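Long-range contact in FAD-binding oxidoreductase (Gulosibacter chungangensis, PDB 7PBG), which oxidises 4-ethylphenol and related 4-alkylphenols, dehydrogenating the side chain to products such as 4-vinylphenol with the help of a covalently bound FAD: residues I425-Q430 / M438-L443. Residues are numbered along the deposited sequence; the frame is centred on the assembly and turned at random.
Sequences IDYLAQ and MHHICL
Tyr427 reaches across to His440 and Cys442 over one face of this antiparallel strand pair. Its CG stands anti to the backbone N (chi1 175°), which lays the ring along the sheet toward the neighbouring strand. Beyond CB and CG, Tyr427 CD1 lies 3.8 Å from Cys442 SG, and CE1 of the same ring touches that sulfur too, an oblique sulfur-aromatic contact. CE1 also lies in the plane of the imidazole at its edge, CZ comes close to NE2, and the tip closes a hydrogen bond between Tyr427 OH and His440 NE2, 2.7 Å. The two rings meet rim to rim with planes at 69°; His440 ND1 is taken by Gln412 of helix 406-422, which covers this face, so both imidazole nitrogens are held. A phenylalanine in place of Tyr427 would probably leave His440 NE2 without this partner, with Gln412 alone of the two hydrogen-bond partners named here still holding the imidazole. On the other face Leu428 CB packs 4.0 Å from Leu443 CB, and Gln430 sits beside Ile441. Paired backbone bonds join the strands: Leu443 N to Leu428 O at 2.8 Å, Ile441 N to Gln430 O at 2.7 Å, and their reciprocals. This is a β-hairpin, strands 426-433 and 438-447, in the large antiparallel sheet; Leu443's side chain touches the FAD and His395, the flavin's covalent attachment point.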
# COMPACT_ATOMS: atom_id res chain seq x y z
N ILE A 425 -32.40 -16.68 -9.44
CA ILE A 425 -31.13 -16.15 -9.99
C ILE A 425 -30.07 -17.25 -9.86
O ILE A 425 -29.88 -17.80 -8.78
CB ILE A 425 -30.76 -14.82 -9.31
CG1 ILE A 425 -31.87 -13.76 -9.45
CG2 ILE A 425 -29.43 -14.30 -9.83
CD1 ILE A 425 -32.23 -13.41 -10.88
N ASP A 426 -29.32 -17.47 -10.93
CA ASP A 426 -28.21 -18.45 -10.92
C ASP A 426 -27.02 -17.85 -10.16
O ASP A 426 -26.74 -16.65 -10.35
CB ASP A 426 -27.81 -18.83 -12.35
CG ASP A 426 -28.76 -19.80 -13.03
OD1 ASP A 426 -29.72 -20.25 -12.40
OD2 ASP A 426 -28.55 -20.07 -14.21
N TYR A 427 -26.35 -18.69 -9.39
CA TYR A 427 -25.29 -18.31 -8.43
C TYR A 427 -23.97 -18.94 -8.81
O TYR A 427 -23.81 -20.14 -8.65
CB TYR A 427 -25.72 -18.77 -7.04
CG TYR A 427 -24.74 -18.59 -5.93
CD1 TYR A 427 -23.76 -17.59 -5.92
CD2 TYR A 427 -24.84 -19.42 -4.82
CE1 TYR A 427 -22.86 -17.46 -4.88
CE2 TYR A 427 -23.97 -19.27 -3.77
CZ TYR A 427 -23.00 -18.29 -3.78
OH TYR A 427 -22.21 -18.22 -2.68
N LEU A 428 -23.06 -18.13 -9.31
CA LEU A 428 -21.68 -18.52 -9.59
C LEU A 428 -20.86 -18.01 -8.42
O LEU A 428 -20.99 -16.84 -8.05
CB LEU A 428 -21.24 -17.93 -10.93
CG LEU A 428 -21.79 -18.66 -12.16
CD1 LEU A 428 -23.31 -18.63 -12.22
CD2 LEU A 428 -21.19 -18.03 -13.40
N ALA A 429 -20.09 -18.89 -7.81
CA ALA A 429 -19.47 -18.59 -6.51
C ALA A 429 -17.97 -18.79 -6.64
O ALA A 429 -17.54 -19.81 -7.23
CB ALA A 429 -20.05 -19.44 -5.42
N GLN A 430 -17.21 -17.85 -6.10
CA GLN A 430 -15.78 -18.10 -5.89
C GLN A 430 -15.47 -17.70 -4.45
O GLN A 430 -16.00 -16.70 -3.96
CB GLN A 430 -15.06 -17.37 -7.01
CG GLN A 430 -13.55 -17.56 -7.05
CD GLN A 430 -13.11 -17.26 -8.46
OE1 GLN A 430 -13.32 -18.05 -9.38
NE2 GLN A 430 -12.62 -16.06 -8.65
N MET A 438 -10.65 -13.31 3.63
CA MET A 438 -11.45 -14.19 2.77
C MET A 438 -12.45 -13.32 2.00
O MET A 438 -13.18 -12.53 2.58
CB MET A 438 -12.18 -15.28 3.57
CG MET A 438 -12.89 -16.35 2.69
SD MET A 438 -13.49 -17.67 3.75
CE MET A 438 -14.89 -16.83 4.52
N HIS A 439 -12.46 -13.51 0.68
CA HIS A 439 -13.51 -13.01 -0.21
C HIS A 439 -14.51 -14.10 -0.58
O HIS A 439 -14.12 -15.26 -0.88
CB HIS A 439 -12.87 -12.47 -1.50
CG HIS A 439 -11.81 -11.47 -1.24
ND1 HIS A 439 -12.06 -10.10 -1.28
CD2 HIS A 439 -10.50 -11.60 -0.95
CE1 HIS A 439 -10.95 -9.44 -1.04
NE2 HIS A 439 -9.98 -10.34 -0.84
N HIS A 440 -15.76 -13.70 -0.58
CA HIS A 440 -16.89 -14.44 -1.19
C HIS A 440 -17.28 -13.66 -2.42
O HIS A 440 -17.74 -12.52 -2.28
CB HIS A 440 -18.01 -14.65 -0.19
CG HIS A 440 -19.27 -15.13 -0.81
ND1 HIS A 440 -20.49 -14.89 -0.23
CD2 HIS A 440 -19.50 -15.85 -1.94
CE1 HIS A 440 -21.44 -15.43 -0.98
NE2 HIS A 440 -20.85 -16.04 -2.03
N ILE A 441 -17.05 -14.20 -3.61
CA ILE A 441 -17.53 -13.53 -4.85
C ILE A 441 -18.82 -14.23 -5.31
O ILE A 441 -18.80 -15.41 -5.64
CB ILE A 441 -16.47 -13.59 -5.95
CG1 ILE A 441 -15.08 -13.12 -5.48
CG2 ILE A 441 -17.00 -12.82 -7.14
CD1 ILE A 441 -15.07 -11.86 -4.65
N CYS A 442 -19.94 -13.54 -5.20
CA CYS A 442 -21.26 -13.96 -5.70
C CYS A 442 -21.44 -13.26 -7.04
O CYS A 442 -21.59 -12.01 -7.08
CB CYS A 442 -22.35 -13.62 -4.71
SG CYS A 442 -24.00 -13.85 -5.39
N LEU A 443 -21.29 -14.03 -8.09
CA LEU A 443 -21.51 -13.57 -9.47
C LEU A 443 -22.86 -14.14 -9.88
O LEU A 443 -22.97 -15.33 -10.22
CB LEU A 443 -20.37 -14.09 -10.33
CG LEU A 443 -20.29 -13.56 -11.74
CD1 LEU A 443 -18.91 -13.89 -12.32
CD2 LEU A 443 -21.39 -14.10 -12.63